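Local coordinates for protein aminotransferase, classes I and II (PDB 3H14) that probably acts as a pyridoxal-phosphate-dependent aminotransferase, moving the amino group of L-aspartate to 2-oxoglutarate to give oxaloacetate and L-glutamate, at residues A[103-108]-A[257-262]; A[170-175]-A[346-351]; A[185-190]-A[216-221]; A[292-297]-A[363-368]. All coordinates share one frame; numbering follows the deposited sequence. Where two conformers were deposited one is given.

Overall arrangement
The deepest of the four contacts is also the most mixed in chemistry. Interaction 2 is fully buried, its centre about 10 Å from that of the chain, and joins loops that follow strands of the two different sheets; a proline covers an aromatic face there, with polar groups close by. Interactions 1, 3 and 4 lie about 19 to 20 Å out and are apolar across the segments. Interactions 1 and 3 both involve helices packed against the seven-stranded sheet, but 1 is partly buried and 3 is a surface contact. Interaction 4, about 37 Å from interaction 1 between centres and across the chain's middle from it, pairs two helices instead of a helix and a loop.

Interaction 1 of 4, residues A[103-108]-A[257-262]; sequences GFLLAF and QNMFIC
Leu-105 and Leu-106, neighbours on helix 100-111, both meet Ile-261, and Leu-105 also the selenomethionine Met-259, in a purely apolar contact. Their helix packs on strands 196-200 and 223-227 of the seven-stranded sheet, the core of the large, cofactor-binding domain in this fold type. Ile-261 supplies the central methyl: CG1 stands anti to the carbonyl carbon and chi2 of 171° extends the chain, bringing CD1 to both leucines. Leu-106 passes alongside in the reverse direction, and its CD2 lies 3.8 Å from Ile-261 CD1. Leu-105 comes in at a slant; its CD2 is modelled implausibly close to the same methyl, so the exact spacing of that pair is doubtful. The selenomethionine adds a looser touch, Met-259 CE lying 4.4 Å from Leu-105 CD2.

Backbone bonds fix the platform that carries Ile-261. Helix 249-258 ends in a Schellman motif with Phe-260 at positive phi, and Phe-260 N binds Gln-257 O at 2.8 Å. The reversal brings Ile-261 round to face helix 100-111.

Further apolar packing extends the contact: Leu-106 also rests on Val-252 and Ile-255, and Ile-261 on Pro-98. With only apolar groups meeting across the two segments, attachment of the chain after helix 249-258 to helix 100-111 depends on shape and on exclusion of water, without the directionality of polar bonds.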
loop_
_atom_site.group_PDB
_atom_site.type_symbol
_atom_site.label_atom_id
_atom_site.label_comp_id
_atom_site.label_asym_id
_atom_site.label_seq_id
_atom_site.Cartn_x
_atom_site.Cartn_y
_atom_site.Cartn_z
ATOM N N GLY A 103 -12.169 1.376 3.733
ATOM C CA GLY A 103 -12.115 2.668 3.073
ATOM C C GLY A 103 -12.392 2.517 1.595
ATOM O O GLY A 103 -13.147 3.298 1.003
ATOM N N PHE A 104 -11.747 1.531 0.978
ATOM C CA PHE A 104 -12.012 1.260 -0.449
ATOM C C PHE A 104 -13.487 0.896 -0.706
ATOM O O PHE A 104 -14.101 1.389 -1.663
ATOM C CB PHE A 104 -11.083 0.182 -1.006
ATOM C CG PHE A 104 -9.648 0.586 -1.036
ATOM C CD1 PHE A 104 -9.263 1.810 -1.599
ATOM C CD2 PHE A 104 -8.666 -0.237 -0.489
ATOM C CE1 PHE A 104 -7.930 2.190 -1.600
ATOM C CE2 PHE A 104 -7.306 0.160 -0.491
ATOM C CZ PHE A 104 -6.953 1.362 -1.043
ATOM N N LEU A 105 -14.050 0.045 0.133
ATOM C CA LEU A 105 -15.453 -0.308 0.018
ATOM C C LEU A 105 -16.351 0.915 0.083
ATOM O O LEU A 105 -17.311 1.044 -0.682
ATOM C CB LEU A 105 -15.842 -1.300 1.122
ATOM C CG LEU A 105 -17.313 -1.704 1.192
ATOM C CD1 LEU A 105 -17.704 -2.370 -0.117
ATOM C CD2 LEU A 105 -17.588 -2.632 2.371
ATOM N N LEU A 106 -16.030 1.839 0.973
ATOM C CA LEU A 106 -16.901 2.963 1.215
ATOM C C LEU A 106 -16.734 3.955 0.092
ATOM O O LEU A 106 -17.728 4.440 -0.441
ATOM C CB LEU A 106 -16.585 3.608 2.559
ATOM C CG LEU A 106 -17.013 2.824 3.800
ATOM C CD1 LEU A 106 -16.468 3.581 5.035
ATOM C CD2 LEU A 106 -18.569 2.674 3.798
ATOM N N ALA A 107 -15.478 4.201 -0.306
ATOM C CA ALA A 107 -15.212 5.063 -1.435
ATOM C C ALA A 107 -15.922 4.552 -2.672
ATOM O O ALA A 107 -16.615 5.308 -3.352
ATOM C CB ALA A 107 -13.757 5.204 -1.672
ATOM N N PHE A 108 -15.722 3.286 -3.014
ATOM C CA PHE A 108 -16.245 2.803 -4.270
ATOM C C PHE A 108 -17.767 2.786 -4.252
ATOM O O PHE A 108 -18.392 3.036 -5.293
ATOM C CB PHE A 108 -15.728 1.387 -4.577
ATOM C CG PHE A 108 -14.242 1.299 -4.749
ATOM C CD1 PHE A 108 -13.477 2.428 -5.029
ATOM C CD2 PHE A 108 -13.598 0.060 -4.702
ATOM C CE1 PHE A 108 -12.120 2.325 -5.202
ATOM C CE2 PHE A 108 -12.217 -0.018 -4.853
ATOM C CZ PHE A 108 -11.504 1.125 -5.118
ATOM N N GLN A 257 -23.233 3.294 8.257
ATOM C CA GLN A 257 -24.293 2.943 9.227
ATOM C C GLN A 257 -25.111 1.803 8.661
ATOM O O GLN A 257 -25.157 0.700 9.246
ATOM C CB GLN A 257 -25.270 4.105 9.456
ATOM C CG GLN A 257 -24.778 5.248 10.337
ATOM C CD GLN A 257 -25.698 6.511 10.340
ATOM O OE1 GLN A 257 -26.606 6.676 9.493
ATOM N NE2 GLN A 257 -25.428 7.426 11.292
ATOM N N ASN A 258 -25.726 2.090 7.498
ATOM C CA ASN A 258 -26.668 1.179 6.842
ATOM C C ASN A 258 -26.019 -0.135 6.449
ATOM O O ASN A 258 -26.721 -1.124 6.357
ATOM C CB ASN A 258 -27.319 1.801 5.589
ATOM C CG ASN A 258 -28.242 2.969 5.891
ATOM O OD1 ASN A 258 -28.092 3.689 6.887
ATOM N ND2 ASN A 258 -29.210 3.176 5.007
HETATM N N MSE A 259 -24.694 -0.143 6.229
HETATM C CA MSE A 259 -23.914 -1.376 5.956
HETATM C C MSE A 259 -23.140 -1.894 7.172
HETATM O O MSE A 259 -22.390 -2.865 7.051
HETATM C CB MSE A 259 -22.870 -1.156 4.841
HETATM C CG MSE A 259 -23.404 -0.819 3.446
HETATM SE SE MSE A 259 -21.977 -0.867 2.059
HETATM C CE MSE A 259 -21.909 -2.752 1.614
ATOM N N PHE A 260 -23.285 -1.218 8.318
ATOM C CA PHE A 260 -22.522 -1.516 9.547
ATOM C C PHE A 260 -21.014 -1.750 9.329
ATOM O O PHE A 260 -20.460 -2.747 9.797
ATOM C CB PHE A 260 -23.180 -2.688 10.311
ATOM N N ILE A 261 -20.349 -0.811 8.643
ATOM C CA ILE A 261 -18.907 -0.895 8.365
ATOM C C ILE A 261 -18.128 0.091 9.232
ATOM O O ILE A 261 -18.092 1.304 8.962
ATOM C CB ILE A 261 -18.569 -0.554 6.891
ATOM C CG1 ILE A 261 -19.314 -1.474 5.914
ATOM C CG2 ILE A 261 -17.071 -0.656 6.650
ATOM C CD1 ILE A 261 -19.171 -1.040 4.473
ATOM N N CYS A 262 -17.489 -0.416 10.269
ATOM C CA CYS A 262 -16.779 0.455 11.179
ATOM C C CYS A 262 -15.717 -0.334 11.925
ATOM O O CYS A 262 -15.730 -1.570 11.940
ATOM C CB CYS A 262 -17.757 1.080 12.153
ATOM S SG CYS A 262 -18.434 -0.139 13.214
#

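Interaction 2 of 4, residues A[170-175]-A[346-351]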
loop_
_atom_site.group_PDB
_atom_site.type_symbol
_atom_site.label_atom_id
_atom_site.label_comp_id
_atom_site.label_asym_id
_atom_site.label_seq_id
_atom_site.Cartn_x
_atom_site.Cartn_y
_atom_site.Cartn_z
ATOM N N PRO A 170 3.335 7.029 -1.184
ATOM C CA PRO A 170 4.165 6.002 -1.843
ATOM C C PRO A 170 3.370 4.787 -2.344
ATOM O O PRO A 170 2.448 4.337 -1.661
ATOM C CB PRO A 170 5.115 5.550 -0.720
ATOM C CG PRO A 170 5.120 6.669 0.272
ATOM C CD PRO A 170 3.768 7.287 0.204
ATOM N N ALA A 171 3.746 4.250 -3.510
ATOM C CA ALA A 171 3.056 3.127 -4.107
ATOM C C ALA A 171 3.618 1.758 -3.718
ATOM O O ALA A 171 4.790 1.592 -3.443
ATOM C CB ALA A 171 3.021 3.258 -5.637
ATOM N N ASN A 172 2.723 0.792 -3.645
ATOM C CA ASN A 172 3.044 -0.608 -3.608
ATOM C C ASN A 172 2.821 -1.036 -5.057
ATOM O O ASN A 172 1.726 -0.838 -5.588
ATOM C CB ASN A 172 2.068 -1.320 -2.663
ATOM C CG ASN A 172 2.275 -2.815 -2.593
ATOM O OD1 ASN A 172 3.141 -3.395 -3.257
ATOM N ND2 ASN A 172 1.434 -3.467 -1.813
ATOM N N PRO A 173 3.810 -1.683 -5.705
ATOM C CA PRO A 173 5.033 -2.293 -5.216
ATOM C C PRO A 173 6.347 -1.543 -5.404
ATOM O O PRO A 173 7.382 -2.110 -5.112
ATOM C CB PRO A 173 5.075 -3.567 -6.055
ATOM C CG PRO A 173 4.658 -3.084 -7.419
ATOM C CD PRO A 173 3.605 -2.009 -7.138
ATOM N N THR A 174 6.295 -0.312 -5.891
ATOM C CA THR A 174 7.468 0.390 -6.403
ATOM C C THR A 174 8.131 1.282 -5.397
ATOM O O THR A 174 9.328 1.548 -5.521
ATOM C CB THR A 174 7.096 1.273 -7.600
ATOM O OG1 THR A 174 6.137 2.245 -7.194
ATOM C CG2 THR A 174 6.559 0.448 -8.716
ATOM N N GLY A 175 7.350 1.762 -4.427
ATOM C CA GLY A 175 7.758 2.814 -3.538
ATOM C C GLY A 175 7.777 4.212 -4.123
ATOM O O GLY A 175 8.122 5.154 -3.417
ATOM N N LEU A 346 3.864 -10.544 -11.073
ATOM C CA LEU A 346 2.593 -10.792 -11.760
ATOM C C LEU A 346 1.346 -10.256 -11.020
ATOM O O LEU A 346 0.423 -9.756 -11.674
ATOM C CB LEU A 346 2.414 -12.276 -12.073
ATOM C CG LEU A 346 3.370 -12.828 -13.128
ATOM C CD1 LEU A 346 4.578 -13.493 -12.433
ATOM C CD2 LEU A 346 2.655 -13.800 -14.038
ATOM N N ASP A 347 1.332 -10.326 -9.686
ATOM C CA ASP A 347 0.192 -9.777 -8.890
ATOM C C ASP A 347 0.003 -8.283 -9.084
ATOM O O ASP A 347 -1.120 -7.786 -8.947
ATOM C CB ASP A 347 0.374 -10.009 -7.381
ATOM C CG ASP A 347 0.109 -11.462 -6.939
ATOM O OD1 ASP A 347 -0.774 -12.161 -7.551
ATOM O OD2 ASP A 347 0.792 -11.886 -5.950
ATOM N N PHE A 348 1.100 -7.556 -9.342
ATOM C CA PHE A 348 1.051 -6.109 -9.470
ATOM C C PHE A 348 0.809 -5.661 -10.904
ATOM O O PHE A 348 0.192 -4.593 -11.131
ATOM C CB PHE A 348 2.338 -5.468 -8.938
ATOM C CG PHE A 348 2.764 -6.032 -7.628
ATOM C CD1 PHE A 348 2.059 -5.709 -6.462
ATOM C CD2 PHE A 348 3.789 -6.999 -7.556
ATOM C CE1 PHE A 348 2.404 -6.266 -5.247
ATOM C CE2 PHE A 348 4.136 -7.581 -6.318
ATOM C CZ PHE A 348 3.437 -7.211 -5.175
ATOM N N ASP A 349 1.291 -6.454 -11.856
ATOM C CA ASP A 349 1.264 -6.076 -13.274
ATOM C C ASP A 349 1.117 -7.364 -14.066
ATOM O O ASP A 349 2.104 -8.038 -14.373
ATOM C CB ASP A 349 2.512 -5.269 -13.653
ATOM C CG ASP A 349 2.459 -4.723 -15.072
ATOM O OD1 ASP A 349 1.723 -5.282 -15.895
ATOM O OD2 ASP A 349 3.180 -3.750 -15.362
ATOM N N PRO A 350 -0.135 -7.768 -14.339
ATOM C CA PRO A 350 -0.407 -9.003 -15.061
ATOM C C PRO A 350 0.187 -9.095 -16.464
ATOM O O PRO A 350 0.443 -10.186 -16.931
ATOM C CB PRO A 350 -1.957 -9.039 -15.111
ATOM C CG PRO A 350 -2.376 -8.241 -13.933
ATOM C CD PRO A 350 -1.380 -7.128 -13.886
ATOM N N GLU A 351 0.402 -7.972 -17.129
ATOM C CA GLU A 351 0.915 -7.976 -18.473
ATOM C C GLU A 351 2.442 -8.033 -18.507
ATOM O O GLU A 351 2.986 -8.644 -19.429
ATOM C CB GLU A 351 0.439 -6.715 -19.250
#
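Pro-173 and Phe-348 bring their CA atoms to 7.0 Å, the closest backbone approach of two irregular loops, one following strand 164-168 of the seven-stranded sheet and the other strand 340-344 of the four-stranded one. The Asn-172 to cis-Pro-173 sequence suits the class I aminotransferase fold, in which such a loop edges the active-site cleft between the large and small domains. Pro-170 also follows a cis peptide bond, and Gly-175 N closes the turn on Ala-171 O at 2.7 Å. In the partner loop, residues 346 to 348 have helical backbone angles without the regular bonds. Arg-129 of helix 126-134 holds this loop, bonding to the carbonyl oxygens of Asp-347 and Phe-348.

Past the cis bond, the proline ring faces Phe-348. Pro-173 CB sits over one ring face in a CH-pi contact, 3.7 Å from the centroid of the Phe-348 ring and only 10° off its normal. Pro-173 CG reaches the root of the same ring, 3.5 Å from Phe-348 CG. The two side chains run past each other in opposite directions.

Asn-172 arrives roughly at right angles, its amide plane turned 51° from the ring. Its carbonyl oxygen is claimed by Arg-358 NH1, a hydrogen bond that satisfies this buried atom and ties the loop to strand 356-360. In class I aminotransferases an arginine at the equivalent place commonly binds the substrate carboxylate, as Arg-358 may do here. Toward the aromatic ring the amide makes a mere oblique approach, with Asn-172 OD1 lying 3.6 Å from Phe-348 CE1.

Interaction 3 of 4, residues A[185-190]-A[216-221]; sequences ALIEAA and LELTDE
Ile-187 reaches from helix 180-192 to Leu-218 and Thr-219 in the loop that leads into strand 223-227, joining a helix packed on the seven-stranded sheet to an ST turn just before one of that sheet's strands. Both branches of the isoleucine take part. The long one ends in CD1, which lies 3.8 Å from Leu-218 CB and touches the threonine methyl as well; the short one sets Ile-187 CG2 3.8 Å from Thr-219 CG2. The side chains meet at a slant, and the threonine methyl touches both arms of the isoleucine.

A second shell positions these groups. Ile-187 is backed by Phe-197 of strand 196-200, while Leu-218 also leans on His-180 and Met-183 of helix 180-192. Within the turn, Asp-220 makes a salt bridge to Arg-93 that fastens the loop further.

Thr-219 divides its branches between the two jobs. With OG1 anti to the backbone N (chi1 -171°), its methyl is left in the crowded position between N and the carbonyl carbon, facing the helix. The hydroxyl oxygen serves the turn instead, Thr-219 OG1 accepting from Glu-221 N at 2.9 Å with an angle of 153° at the hydrogen.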
loop_
_atom_site.group_PDB
_atom_site.type_symbol
_atom_site.label_atom_id
_atom_site.label_comp_id
_atom_site.label_asym_id
_atom_site.label_seq_id
_atom_site.Cartn_x
_atom_site.Cartn_y
_atom_site.Cartn_z
ATOM N N ALA A 185 -1.277 17.841 -11.493
ATOM C CA ALA A 185 -1.566 17.558 -12.882
ATOM C C ALA A 185 -2.580 16.445 -12.982
ATOM O O ALA A 185 -3.528 16.525 -13.759
ATOM C CB ALA A 185 -0.303 17.181 -13.625
ATOM N N LEU A 186 -2.380 15.402 -12.176
ATOM C CA LEU A 186 -3.314 14.281 -12.149
ATOM C C LEU A 186 -4.701 14.714 -11.710
ATOM O O LEU A 186 -5.684 14.331 -12.329
ATOM C CB LEU A 186 -2.797 13.148 -11.236
ATOM C CG LEU A 186 -1.722 12.258 -11.825
ATOM C CD1 LEU A 186 -1.037 11.397 -10.741
ATOM C CD2 LEU A 186 -2.344 11.395 -12.911
ATOM N N ILE A 187 -4.784 15.479 -10.621
ATOM C CA ILE A 187 -6.071 15.946 -10.112
ATOM C C ILE A 187 -6.782 16.854 -11.134
ATOM O O ILE A 187 -7.984 16.685 -11.387
ATOM C CB ILE A 187 -5.927 16.702 -8.754
ATOM C CG1 ILE A 187 -5.599 15.708 -7.637
ATOM C CG2 ILE A 187 -7.235 17.478 -8.394
ATOM C CD1 ILE A 187 -5.194 16.364 -6.311
ATOM N N GLU A 188 -6.043 17.797 -11.717
ATOM C CA GLU A 188 -6.624 18.696 -12.728
ATOM C C GLU A 188 -7.189 17.873 -13.900
ATOM O O GLU A 188 -8.317 18.078 -14.319
ATOM C CB GLU A 188 -5.597 19.732 -13.191
ATOM N N ALA A 189 -6.426 16.893 -14.368
ATOM C CA ALA A 189 -6.814 16.055 -15.490
ATOM C C ALA A 189 -8.003 15.162 -15.185
ATOM O O ALA A 189 -8.907 15.029 -16.006
ATOM C CB ALA A 189 -5.620 15.221 -15.968
ATOM N N ALA A 190 -7.998 14.524 -14.017
ATOM C CA ALA A 190 -9.148 13.752 -13.567
ATOM C C ALA A 190 -10.422 14.601 -13.530
ATOM O O ALA A 190 -11.445 14.213 -14.094
ATOM C CB ALA A 190 -8.873 13.125 -12.167
ATOM N N LEU A 216 -5.153 16.556 -0.258
ATOM C CA LEU A 216 -5.783 17.716 0.420
ATOM C C LEU A 216 -5.009 19.039 0.276
ATOM O O LEU A 216 -5.583 20.096 0.401
ATOM C CB LEU A 216 -6.016 17.386 1.892
ATOM C CG LEU A 216 -6.875 16.123 2.086
ATOM C CD1 LEU A 216 -7.085 15.860 3.547
ATOM C CD2 LEU A 216 -8.223 16.268 1.403
ATOM N N GLU A 217 -3.720 18.980 -0.009
ATOM C CA GLU A 217 -2.925 20.184 -0.288
ATOM C C GLU A 217 -3.263 20.817 -1.645
ATOM O O GLU A 217 -2.850 21.947 -1.909
ATOM C CB GLU A 217 -1.431 19.866 -0.260
ATOM C CG GLU A 217 -0.821 19.568 1.133
ATOM C CD GLU A 217 0.651 19.200 1.053
ATOM O OE1 GLU A 217 1.032 18.039 1.356
ATOM O OE2 GLU A 217 1.446 20.068 0.650
ATOM N N LEU A 218 -3.966 20.081 -2.512
ATOM C CA LEU A 218 -4.314 20.539 -3.869
ATOM C C LEU A 218 -5.802 20.668 -4.101
ATOM O O LEU A 218 -6.214 21.496 -4.898
ATOM C CB LEU A 218 -3.735 19.601 -4.935
ATOM C CG LEU A 218 -2.209 19.752 -5.049
ATOM C CD1 LEU A 218 -1.507 18.407 -5.038
ATOM C CD2 LEU A 218 -1.770 20.611 -6.235
ATOM N N THR A 219 -6.611 19.829 -3.457
ATOM C CA THR A 219 -8.069 19.920 -3.609
ATOM C C THR A 219 -8.781 19.334 -2.415
ATOM O O THR A 219 -8.225 18.506 -1.713
ATOM C CB THR A 219 -8.568 19.159 -4.869
ATOM O OG1 THR A 219 -9.960 19.449 -5.103
ATOM C CG2 THR A 219 -8.354 17.618 -4.720
ATOM N N ASP A 220 -10.025 19.750 -2.201
ATOM C CA ASP A 220 -10.877 19.076 -1.262
ATOM C C ASP A 220 -11.787 18.080 -1.964
ATOM O O ASP A 220 -12.374 17.231 -1.305
ATOM C CB ASP A 220 -11.687 20.083 -0.428
ATOM C CG ASP A 220 -10.830 20.831 0.583
ATOM O OD1 ASP A 220 -10.102 20.199 1.386
ATOM O OD2 ASP A 220 -10.876 22.080 0.575
ATOM N N GLU A 221 -11.890 18.174 -3.295
ATOM C CA GLU A 221 -12.774 17.299 -4.077
ATOM C C GLU A 221 -12.075 15.984 -4.443
ATOM O O GLU A 221 -11.699 15.718 -5.594
ATOM C CB GLU A 221 -13.324 18.035 -5.310
ATOM C CG GLU A 221 -14.126 19.313 -4.988
ATOM C CD GLU A 221 -15.165 19.156 -3.874
ATOM O OE1 GLU A 221 -16.042 18.260 -3.965
ATOM O OE2 GLU A 221 -15.102 19.944 -2.895
#

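Interaction 4 of 4, residues A[292-297]-A[363-368]; sequences RKLMLE and RATADI
Leu-294 points from helix 278-302 at Thr-365 and Ile-368, which stand one turn apart at the start of helix 365-381. As in other fold-type I aminotransferases, the two helices probably belong to the small-domain side, beside the four-stranded sheet. The leucine crosses Thr-365 at about a right angle and Ile-368 more obliquely. A single methyl does the touching: Leu-294 CD2 lies 4.0 Å from Thr-365 CG2 and 4.1 Å from Ile-368 CG2, bridging the two. The leucine also packs on Glu-369 and Leu-372 of the facing helix.

Ile-368 turns its short branch to the partner helix. That methyl serves two residues, since the selenium of the selenomethionine Met-295 also approaches it, Met-295 SE to Ile-368 CG2 measuring 4.1 Å. These two side chains meet at roughly a right angle, the selenomethionine being folded at both chi2 and chi3 so that its selenium, rather than its terminal methyl, comes nearest. Beyond the pair, Met-295 packs on Tyr-361 and Leu-372, and Ile-368 on Met-36.

Thr-365 presents two chemistries. Its methyl faces Leu-294, whereas its hydroxyl is hydrogen-bonded to Asn-291 OD1, just before 292-297. Asn-291 ND2 meanwhile bonds to Arg-363 O, so this one amide grips the chain on either side of Ala-364, the N-cap residue.

The contact thus combines a directional clasp at the mouth of helix 365-381, where the asparagine can fix the position of the helix start, with ordinary van der Waals contacts held by dispersion and burial of apolar surface.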
loop_
_atom_site.group_PDB
_atom_site.type_symbol
_atom_site.label_atom_id
_atom_site.label_comp_id
_atom_site.label_asym_id
_atom_site.label_seq_id
_atom_site.Cartn_x
_atom_site.Cartn_y
_atom_site.Cartn_z
ATOM N N ARG A 292 17.056 0.316 3.700
ATOM C CA ARG A 292 16.968 0.906 2.342
ATOM C C ARG A 292 18.369 1.195 1.836
ATOM O O ARG A 292 18.724 0.848 0.693
ATOM C CB ARG A 292 16.137 2.195 2.409
ATOM C CG ARG A 292 15.948 2.917 1.082
ATOM C CD ARG A 292 14.897 3.968 1.197
ATOM N NE ARG A 292 14.818 4.799 0.023
ATOM C CZ ARG A 292 15.491 5.931 -0.153
ATOM N NH1 ARG A 292 16.339 6.374 0.775
ATOM N NH2 ARG A 292 15.313 6.624 -1.275
ATOM N N LYS A 293 19.165 1.793 2.715
ATOM C CA LYS A 293 20.581 2.082 2.449
ATOM C C LYS A 293 21.292 0.790 2.020
ATOM O O LYS A 293 21.965 0.762 1.010
ATOM C CB LYS A 293 21.210 2.754 3.691
ATOM C CG LYS A 293 22.593 3.506 3.515
ATOM C CD LYS A 293 22.984 4.203 4.802
ATOM C CE LYS A 293 24.322 4.963 4.740
ATOM N NZ LYS A 293 24.123 6.456 4.597
ATOM N N LEU A 294 21.126 -0.281 2.787
ATOM C CA LEU A 294 21.609 -1.619 2.436
ATOM C C LEU A 294 21.100 -2.178 1.113
ATOM O O LEU A 294 21.879 -2.743 0.314
ATOM C CB LEU A 294 21.211 -2.614 3.530
ATOM C CG LEU A 294 22.227 -3.363 4.402
ATOM C CD1 LEU A 294 23.571 -2.621 4.629
ATOM C CD2 LEU A 294 21.547 -3.701 5.704
HETATM N N MSE A 295 19.794 -2.077 0.871
HETATM C CA MSE A 295 19.236 -2.534 -0.414
HETATM C C MSE A 295 19.863 -1.799 -1.617
HETATM O O MSE A 295 20.229 -2.423 -2.626
HETATM C CB MSE A 295 17.710 -2.339 -0.449
HETATM C CG MSE A 295 16.930 -3.162 0.593
HETATM SE SE MSE A 295 17.024 -5.035 0.382
HETATM C CE MSE A 295 15.527 -5.309 -0.905
ATOM N N LEU A 296 19.962 -0.486 -1.494
ATOM C CA LEU A 296 20.471 0.376 -2.577
ATOM C C LEU A 296 21.937 0.091 -2.908
ATOM O O LEU A 296 22.297 0.026 -4.097
ATOM C CB LEU A 296 20.251 1.849 -2.235
ATOM C CG LEU A 296 18.787 2.218 -2.459
ATOM C CD1 LEU A 296 18.433 3.501 -1.792
ATOM C CD2 LEU A 296 18.462 2.273 -3.966
ATOM N N GLU A 297 22.750 -0.132 -1.872
ATOM C CA GLU A 297 24.137 -0.582 -2.060
ATOM C C GLU A 297 24.279 -2.021 -2.599
ATOM O O GLU A 297 25.070 -2.271 -3.522
ATOM C CB GLU A 297 24.952 -0.424 -0.752
ATOM N N ARG A 363 11.505 -5.977 7.483
ATOM C CA ARG A 363 12.060 -6.714 8.631
ATOM C C ARG A 363 13.269 -6.050 9.317
ATOM O O ARG A 363 13.740 -4.993 8.888
ATOM C CB ARG A 363 12.402 -8.130 8.177
ATOM C CG ARG A 363 11.194 -9.002 7.739
ATOM C CD ARG A 363 10.391 -9.443 8.928
ATOM N NE ARG A 363 9.132 -10.124 8.618
ATOM C CZ ARG A 363 8.844 -11.380 8.966
ATOM N NH1 ARG A 363 9.719 -12.128 9.629
ATOM N NH2 ARG A 363 7.666 -11.901 8.642
ATOM N N ALA A 364 13.749 -6.653 10.414
ATOM C CA ALA A 364 14.901 -6.135 11.161
ATOM C C ALA A 364 16.126 -6.005 10.262
ATOM O O ALA A 364 16.277 -6.760 9.304
ATOM C CB ALA A 364 15.242 -7.093 12.347
ATOM N N THR A 365 17.030 -5.086 10.590
ATOM C CA THR A 365 18.206 -4.865 9.754
ATOM C C THR A 365 19.069 -6.115 9.647
ATOM O O THR A 365 19.593 -6.433 8.575
ATOM C CB THR A 365 18.993 -3.656 10.265
ATOM O OG1 THR A 365 18.124 -2.514 10.221
ATOM C CG2 THR A 365 20.261 -3.415 9.463
ATOM N N ALA A 366 19.191 -6.867 10.739
ATOM C CA ALA A 366 19.946 -8.146 10.696
ATOM C C ALA A 366 19.358 -9.160 9.699
ATOM O O ALA A 366 20.089 -9.910 9.028
ATOM C CB ALA A 366 20.004 -8.765 12.102
ATOM N N ASP A 367 18.037 -9.200 9.611
ATOM C CA ASP A 367 17.352 -10.054 8.613
ATOM C C ASP A 367 17.685 -9.594 7.164
ATOM O O ASP A 367 17.871 -10.406 6.288
ATOM C CB ASP A 367 15.830 -9.978 8.777
ATOM C CG ASP A 367 15.319 -10.768 9.956
ATOM O OD1 ASP A 367 16.070 -10.884 10.937
ATOM O OD2 ASP A 367 14.162 -11.251 9.892
ATOM N N ILE A 368 17.669 -8.287 6.927
ATOM C CA ILE A 368 17.987 -7.722 5.603
ATOM C C ILE A 368 19.457 -8.012 5.259
ATOM O O ILE A 368 19.757 -8.504 4.178
ATOM C CB ILE A 368 17.669 -6.204 5.544
ATOM C CG1 ILE A 368 16.152 -5.950 5.669
ATOM C CG2 ILE A 368 18.219 -5.548 4.287
ATOM C CD1 ILE A 368 15.237 -7.045 5.152
#